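Long-range contacts in alpha-L-arabinosidase (Xanthomonas axonopodis pv. citri, PDB 6D25), which probably cleaves alpha-L-arabinofuranosyl side groups from arabinoxylans by hydrolysis, and can cope with internal di-substituted units: residues 150-155 with 192-197; 244-249 with 302-307; 344-349 with 473-478. One frame throughout, in Å; residues are numbered along the deposited sequence.

Contact 1 (150-155 with 192-197); sequences AYIAGN and WQVPYF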
# COMPACT_ATOMS: atom_id res chain seq x y z
N ALA A 150 -17.02 21.77 -6.60
CA ALA A 150 -16.77 20.34 -6.67
C ALA A 150 -16.05 19.90 -5.39
O ALA A 150 -15.03 20.49 -5.01
CB ALA A 150 -15.91 20.04 -7.88
N TYR A 151 -16.56 18.85 -4.75
CA TYR A 151 -15.91 18.15 -3.70
C TYR A 151 -15.62 16.74 -4.23
O TYR A 151 -16.51 15.90 -4.30
CB TYR A 151 -16.80 18.22 -2.46
CG TYR A 151 -16.35 17.44 -1.24
CD1 TYR A 151 -15.17 16.74 -1.18
CD2 TYR A 151 -17.15 17.46 -0.11
CE1 TYR A 151 -14.81 16.05 -0.03
CE2 TYR A 151 -16.80 16.77 1.05
CZ TYR A 151 -15.62 16.06 1.09
OH TYR A 151 -15.29 15.37 2.22
N ILE A 152 -14.38 16.49 -4.65
CA ILE A 152 -14.02 15.25 -5.32
C ILE A 152 -13.60 14.23 -4.27
O ILE A 152 -12.76 14.55 -3.45
CB ILE A 152 -12.88 15.49 -6.33
CG1 ILE A 152 -13.32 16.42 -7.46
CG2 ILE A 152 -12.33 14.16 -6.87
CD1 ILE A 152 -14.39 15.83 -8.34
N ALA A 153 -14.12 13.02 -4.36
CA ALA A 153 -13.77 11.90 -3.46
C ALA A 153 -12.77 10.99 -4.18
O ALA A 153 -13.12 10.35 -5.17
CB ALA A 153 -14.99 11.14 -3.03
N GLY A 154 -11.53 10.98 -3.69
CA GLY A 154 -10.45 10.20 -4.32
C GLY A 154 -10.32 8.79 -3.77
O GLY A 154 -10.74 8.46 -2.62
N ASN A 155 -9.77 7.91 -4.60
CA ASN A 155 -9.61 6.49 -4.33
C ASN A 155 -8.26 6.26 -3.61
O ASN A 155 -7.18 6.40 -4.21
CB ASN A 155 -9.66 5.69 -5.63
CG ASN A 155 -9.55 4.18 -5.44
OD1 ASN A 155 -9.04 3.72 -4.43
ND2 ASN A 155 -9.99 3.39 -6.42
N TRP A 192 -10.48 23.20 -14.33
CA TRP A 192 -11.59 23.39 -13.42
C TRP A 192 -11.03 23.76 -12.04
O TRP A 192 -9.87 23.52 -11.72
CB TRP A 192 -12.42 22.12 -13.27
CG TRP A 192 -13.17 21.63 -14.46
CD1 TRP A 192 -14.35 22.10 -14.95
CD2 TRP A 192 -12.84 20.47 -15.24
NE1 TRP A 192 -14.76 21.33 -16.00
CE2 TRP A 192 -13.87 20.30 -16.19
CE3 TRP A 192 -11.81 19.54 -15.21
CZ2 TRP A 192 -13.88 19.26 -17.11
CZ3 TRP A 192 -11.80 18.52 -16.13
CH2 TRP A 192 -12.83 18.37 -17.07
N GLN A 193 -11.90 24.28 -11.20
CA GLN A 193 -11.61 24.47 -9.79
C GLN A 193 -12.00 23.21 -9.03
O GLN A 193 -13.12 22.70 -9.18
CB GLN A 193 -12.40 25.67 -9.24
CG GLN A 193 -12.13 26.98 -9.99
CD GLN A 193 -10.70 27.45 -9.84
OE1 GLN A 193 -10.21 27.63 -8.73
NE2 GLN A 193 -10.03 27.64 -10.96
N VAL A 194 -11.06 22.73 -8.21
CA VAL A 194 -11.26 21.59 -7.33
C VAL A 194 -10.94 22.03 -5.89
O VAL A 194 -9.84 21.79 -5.37
CB VAL A 194 -10.43 20.37 -7.75
CG1 VAL A 194 -10.71 19.19 -6.83
CG2 VAL A 194 -10.71 19.97 -9.20
N PRO A 195 -11.92 22.65 -5.24
CA PRO A 195 -11.60 23.27 -3.96
C PRO A 195 -11.50 22.28 -2.79
O PRO A 195 -10.80 22.61 -1.81
CB PRO A 195 -12.71 24.28 -3.70
CG PRO A 195 -13.86 23.73 -4.52
CD PRO A 195 -13.18 23.18 -5.77
N TYR A 196 -12.16 21.12 -2.87
CA TYR A 196 -12.15 20.12 -1.82
C TYR A 196 -11.85 18.76 -2.43
O TYR A 196 -12.41 18.40 -3.46
CB TYR A 196 -13.49 20.07 -1.08
CG TYR A 196 -14.08 21.42 -0.76
CD1 TYR A 196 -13.58 22.22 0.25
CD2 TYR A 196 -15.14 21.91 -1.49
CE1 TYR A 196 -14.10 23.48 0.53
CE2 TYR A 196 -15.70 23.15 -1.21
CZ TYR A 196 -15.17 23.95 -0.20
OH TYR A 196 -15.70 25.20 0.00
N PHE A 197 -11.00 18.01 -1.77
CA PHE A 197 -10.58 16.70 -2.26
C PHE A 197 -10.52 15.74 -1.06
O PHE A 197 -9.74 15.97 -0.11
CB PHE A 197 -9.20 16.78 -2.93
CG PHE A 197 -8.89 15.59 -3.80
CD1 PHE A 197 -8.51 14.40 -3.24
CD2 PHE A 197 -9.02 15.67 -5.17
CE1 PHE A 197 -8.22 13.29 -4.03
CE2 PHE A 197 -8.78 14.57 -5.98
CZ PHE A 197 -8.41 13.38 -5.41
O HOH W 1 -15.56 23.64 -8.27
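Adjacent parallel strands of a (beta/alpha)8 barrel, the catalytic fold of family GH51, meet here with Tyr-151 paired to Tyr-196 and Ile-152 to Phe-197. The strands are the third and fourth of eight, and helix 161-172 lies in the crossover between them. Ile-152 N donates to Tyr-196 O at 3.0 Å, nearly straight at 158° but tilted from the carbonyl plane. Tyr-151 CA leans on that same oxygen through a CA-H...O contact.

Each pair of residues serves its own face of the sheet. Tyr-151 and Tyr-196 lie on the face turned to the barrel interior, where the Tyr-151 hydroxyl makes a weak bond to Asp-323 on a distant strand. Their side chains cross at about a right angle, with Tyr-151 CD1 3.7 Å from Tyr-196 CB, while the Tyr-196 hydroxyl is engaged by Gln-149. On the outer face Ile-152 sends its two branches to different partners. CG2 touches Phe-197 CE2 at 3.7 Å, and CG1 meets Val-194 CG1 at 3.9 Å. Phe-197 holds its CG anti to the backbone N (chi1 -163°), which carries the ring along the neighbouring strand; one face receives Ile-152 O near the rim, and CE1 comes 3.8 Å from Gly-154 CA. Helices 136-146 and 161-172 cover this outer layer through Phe-139, Trp-167 and Ile-164.

At the strand entrance the pairing gives way. Ala-150 O, buried and without a hydrogen-bond partner, faces Tyr-196 N, which stays 3.6 Å away, while Pro-195 CD packs against that oxygen at 3.4 Å. A water makes up part of the link, accepting from Ala-150 N and donating to Gln-193 O at 2.8 Å.

Contact 2 (244-249 with 302-307); sequences DDYHWT and ITKHSA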
# COMPACT_ATOMS: atom_id res chain seq x y z
N ASP A 244 -19.86 7.25 17.02
CA ASP A 244 -19.17 7.65 18.23
C ASP A 244 -17.79 6.97 18.31
O ASP A 244 -17.34 6.60 19.41
CB ASP A 244 -20.02 7.32 19.47
CG ASP A 244 -20.37 5.84 19.59
OD1 ASP A 244 -20.18 5.11 18.61
OD2 ASP A 244 -20.84 5.45 20.64
N ASP A 245 -17.09 6.83 17.19
CA ASP A 245 -15.75 6.22 17.18
C ASP A 245 -14.73 7.30 17.56
O ASP A 245 -14.01 7.85 16.69
CB ASP A 245 -15.43 5.56 15.83
CG ASP A 245 -14.16 4.71 15.82
OD1 ASP A 245 -13.47 4.65 16.85
OD2 ASP A 245 -13.87 4.19 14.73
N TYR A 246 -14.63 7.56 18.86
CA TYR A 246 -13.78 8.61 19.37
C TYR A 246 -12.31 8.24 19.21
O TYR A 246 -11.47 9.12 19.01
CB TYR A 246 -14.16 8.95 20.82
CG TYR A 246 -15.60 9.43 20.91
CD1 TYR A 246 -16.04 10.48 20.11
CD2 TYR A 246 -16.53 8.83 21.73
CE1 TYR A 246 -17.35 10.93 20.14
CE2 TYR A 246 -17.86 9.25 21.77
CZ TYR A 246 -18.28 10.29 20.95
OH TYR A 246 -19.59 10.74 20.96
N HIS A 247 -12.00 6.95 19.29
CA HIS A 247 -10.63 6.51 19.11
C HIS A 247 -10.14 6.89 17.70
O HIS A 247 -8.98 7.28 17.54
CB HIS A 247 -10.50 5.02 19.40
CG HIS A 247 -9.11 4.52 19.19
ND1 HIS A 247 -8.06 4.86 20.03
CD2 HIS A 247 -8.59 3.72 18.23
CE1 HIS A 247 -6.98 4.20 19.62
NE2 HIS A 247 -7.26 3.51 18.51
N TRP A 248 -10.99 6.79 16.71
CA TRP A 248 -10.62 7.14 15.36
C TRP A 248 -10.22 8.63 15.28
O TRP A 248 -9.14 8.98 14.76
CB TRP A 248 -11.77 6.85 14.40
CG TRP A 248 -11.38 7.00 12.96
CD1 TRP A 248 -11.15 8.16 12.28
CD2 TRP A 248 -11.04 5.93 12.08
NE1 TRP A 248 -10.74 7.86 11.00
CE2 TRP A 248 -10.66 6.51 10.86
CE3 TRP A 248 -11.02 4.54 12.20
CZ2 TRP A 248 -10.27 5.74 9.76
CZ3 TRP A 248 -10.63 3.78 11.12
CH2 TRP A 248 -10.28 4.38 9.92
N THR A 249 -11.06 9.50 15.83
CA THR A 249 -10.74 10.93 15.82
C THR A 249 -9.43 11.21 16.56
O THR A 249 -8.63 11.98 16.09
CB THR A 249 -11.88 11.73 16.48
OG1 THR A 249 -13.07 11.40 15.80
CG2 THR A 249 -11.65 13.22 16.43
N ILE A 302 -20.99 15.69 17.63
CA ILE A 302 -20.19 16.85 17.26
C ILE A 302 -19.43 17.40 18.47
O ILE A 302 -18.23 17.72 18.38
CB ILE A 302 -21.05 17.93 16.59
CG1 ILE A 302 -21.49 17.44 15.20
CG2 ILE A 302 -20.31 19.25 16.51
CD1 ILE A 302 -22.55 18.30 14.53
N THR A 303 -20.12 17.49 19.61
CA THR A 303 -19.53 18.03 20.82
C THR A 303 -18.28 17.23 21.17
O THR A 303 -17.20 17.80 21.40
CB THR A 303 -20.55 18.09 21.96
OG1 THR A 303 -21.59 18.95 21.50
CG2 THR A 303 -19.97 18.59 23.26
N LYS A 304 -18.43 15.93 21.25
CA LYS A 304 -17.35 15.07 21.74
C LYS A 304 -16.23 14.95 20.71
O LYS A 304 -15.06 15.00 21.10
CB LYS A 304 -17.90 13.71 22.17
CG LYS A 304 -18.65 13.79 23.49
CD LYS A 304 -19.25 12.52 23.97
CE LYS A 304 -19.94 12.75 25.31
NZ LYS A 304 -20.72 11.56 25.71
N HIS A 305 -16.56 14.78 19.43
CA HIS A 305 -15.49 14.78 18.40
C HIS A 305 -14.76 16.13 18.38
O HIS A 305 -13.53 16.15 18.25
CB HIS A 305 -16.05 14.44 17.02
CG HIS A 305 -16.44 13.00 16.84
ND1 HIS A 305 -15.52 11.96 16.98
CD2 HIS A 305 -17.62 12.44 16.51
CE1 HIS A 305 -16.14 10.82 16.77
NE2 HIS A 305 -17.43 11.08 16.47
N SER A 306 -15.49 17.25 18.51
CA SER A 306 -14.84 18.60 18.54
C SER A 306 -13.88 18.69 19.72
O SER A 306 -12.81 19.25 19.58
CB SER A 306 -15.88 19.71 18.62
OG SER A 306 -16.69 19.71 17.45
N ALA A 307 -14.25 18.18 20.87
CA ALA A 307 -13.39 18.32 22.04
C ALA A 307 -12.08 17.56 21.82
O ALA A 307 -10.99 18.00 22.25
CB ALA A 307 -14.11 17.86 23.29
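Tyr-246 lays the CD1-CE1 side of its ring over one face of the His-305 imidazole, with CE1 above the centre of the five-membered ring and CD1 3.4 Å from His-305 CE1. The two planes are inclined at 52° and the centroids lie 4.7 Å apart, so the overlap is oblique. The phenol also rests on Lys-304: Tyr-246 CE1 is 3.5 Å from Lys-304 CB, and the extended lysine chain runs on past the hydroxyl before its NZ forms a salt bridge with Glu-300.

The imidazole is held from several directions. A weak bond of 2.8 Å, far from straight, joins His-305 ND1 and Thr-249 OG1. With OG1 beside the backbone N (chi1 -56°), Thr-249 turns its hydroxyl to this histidine from one turn further along helix 246-256. NE2 donates to the carbonyl of Asp-243, just ahead of that helix, while Asp-245 O approaches the ring edge 3.7 Å from His-305 CE1.

The helix start is itself secured: Asp-245, at the N-cap and the centre of an inverse gamma turn, accepts from Trp-248 N through OD1 at 3.3 Å. The histidine of helix 285-312 thus ties down the beginning of helix 246-256, the helix before it, joining two neighbouring helices of the outer layer of a (beta/alpha)8 barrel.

Contact 3 (344-349 with 473-478); sequences NSLRDA and LTAPAI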
# COMPACT_ATOMS: atom_id res chain seq x y z
N ASN A 344 -39.79 10.31 1.49
CA ASN A 344 -39.28 11.49 2.17
C ASN A 344 -40.50 12.25 2.69
O ASN A 344 -41.28 12.77 1.87
CB ASN A 344 -38.43 12.27 1.17
CG ASN A 344 -37.48 13.26 1.78
OD1 ASN A 344 -37.92 14.21 2.49
ND2 ASN A 344 -36.21 13.13 1.42
N SER A 345 -40.72 12.19 4.01
CA SER A 345 -41.95 12.65 4.61
C SER A 345 -41.70 13.90 5.45
O SER A 345 -40.57 14.38 5.58
CB SER A 345 -42.56 11.55 5.47
OG SER A 345 -41.82 11.41 6.68
N LEU A 346 -42.77 14.40 6.06
CA LEU A 346 -42.64 15.50 7.02
C LEU A 346 -41.59 15.16 8.11
O LEU A 346 -40.86 16.07 8.59
CB LEU A 346 -43.99 15.80 7.65
CG LEU A 346 -44.03 16.96 8.65
CD1 LEU A 346 -43.58 18.27 8.02
CD2 LEU A 346 -45.44 17.06 9.27
N ARG A 347 -41.51 13.90 8.49
CA ARG A 347 -40.52 13.47 9.49
C ARG A 347 -39.09 13.82 9.01
O ARG A 347 -38.24 14.28 9.78
CB ARG A 347 -40.67 11.96 9.73
CG ARG A 347 -39.77 11.40 10.83
CD ARG A 347 -39.99 9.92 11.08
NE ARG A 347 -39.81 9.12 9.88
CZ ARG A 347 -40.09 7.81 9.81
NH1 ARG A 347 -40.36 7.12 10.92
NH2 ARG A 347 -40.13 7.21 8.63
N ASP A 348 -38.83 13.59 7.74
CA ASP A 348 -37.51 13.88 7.12
C ASP A 348 -37.25 15.38 7.10
O ASP A 348 -36.10 15.81 7.31
CB ASP A 348 -37.41 13.21 5.76
CG ASP A 348 -37.55 11.71 5.90
OD1 ASP A 348 -36.63 11.11 6.54
OD2 ASP A 348 -38.60 11.13 5.49
N ALA A 349 -38.29 16.19 6.85
CA ALA A 349 -38.12 17.65 6.94
C ALA A 349 -37.63 18.03 8.34
O ALA A 349 -36.69 18.82 8.46
CB ALA A 349 -39.40 18.33 6.62
N LEU A 473 -43.61 25.00 7.16
CA LEU A 473 -43.65 23.70 6.54
C LEU A 473 -44.29 22.71 7.53
O LEU A 473 -43.74 22.48 8.61
CB LEU A 473 -42.24 23.28 6.17
CG LEU A 473 -42.12 22.01 5.32
CD1 LEU A 473 -42.78 22.23 3.94
CD2 LEU A 473 -40.64 21.68 5.12
N THR A 474 -45.45 22.19 7.13
CA THR A 474 -46.20 21.25 7.92
C THR A 474 -47.10 20.46 6.95
O THR A 474 -47.01 20.62 5.72
CB THR A 474 -46.97 21.94 9.07
OG1 THR A 474 -47.48 20.96 9.98
CG2 THR A 474 -48.11 22.80 8.60
N ALA A 475 -47.93 19.62 7.52
CA ALA A 475 -48.90 18.84 6.78
C ALA A 475 -49.96 18.38 7.78
O ALA A 475 -49.71 18.43 8.98
CB ALA A 475 -48.24 17.66 6.07
N PRO A 476 -51.11 17.92 7.29
CA PRO A 476 -52.17 17.49 8.20
C PRO A 476 -51.77 16.25 9.03
O PRO A 476 -52.14 16.18 10.20
CB PRO A 476 -53.37 17.20 7.28
CG PRO A 476 -53.01 17.84 5.94
CD PRO A 476 -51.50 17.81 5.88
N ALA A 477 -50.93 15.38 8.49
CA ALA A 477 -50.55 14.15 9.22
C ALA A 477 -49.02 14.01 9.22
O ALA A 477 -48.36 14.44 8.26
CB ALA A 477 -51.22 12.94 8.60
N ILE A 478 -48.47 13.40 10.26
CA ILE A 478 -47.01 13.25 10.37
C ILE A 478 -46.44 12.44 9.20
O ILE A 478 -45.32 12.68 8.76
CB ILE A 478 -46.57 12.68 11.73
CG1 ILE A 478 -47.16 11.30 12.01
CG2 ILE A 478 -46.89 13.66 12.85
CD1 ILE A 478 -46.68 10.69 13.32
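Apolar contacts dominate between Leu-346, in the first turn of helix 346-361, and the loop 473-478. The side chain swings CG to the far side from its own amide nitrogen (chi1 -179°), which carries it into the bend of the loop, where it divides its methyls: CD1 meets Thr-474 CA at 4.0 Å, while CD2 lies 4.3 Å from Ala-475 CB. Nearer the backbone, Leu-346 CB packs 3.6 Å from Ile-478 O. One turn on, Ala-349 CB touches Leu-473 CD2 at 3.9 Å, and Val-397 packs on both residues.

Among polar groups, Leu-346 and Thr-480, just beyond the loop segment, share a backbone hydrogen bond, and Thr-474 OG1 bonds to His-512 O.

Capping bonds shape the helix end that meets the loop. Ser-345 N donates to the anti lone pair of Asp-348 OD2 at 2.8 Å and 173°, and Ser-345 OG accepts weakly from Arg-347 N. Asp-348 is anchored in turn through OD1 by Tyr-329 and Thr-327. This capping box opens a barrel helix beside a loop of the beta domain, at the seam between the two domains of the GH51 architecture.

From the N terminus the three contacts follow in series, and none nests within or crosses another. Contact 1 closes a loop of 36 residues, mostly helical, and joins consecutive barrel strands; the disulfide Cys-100 to Cys-206 spans it from outside. Contact 2 then closes 52 residues that include barrel strand 262-269, bringing together the helices before and after that strand. Contact 3 spans the longest interval, 123 residues, returning from the loop after strand 468-473 of the mixed beta sheet to a barrel helix. Contacts 1 and 3 lie on opposite sides of the chain's centre, their own centres about 34 Å apart. Strand pairing, helix packing and domain joining thus appear in turn.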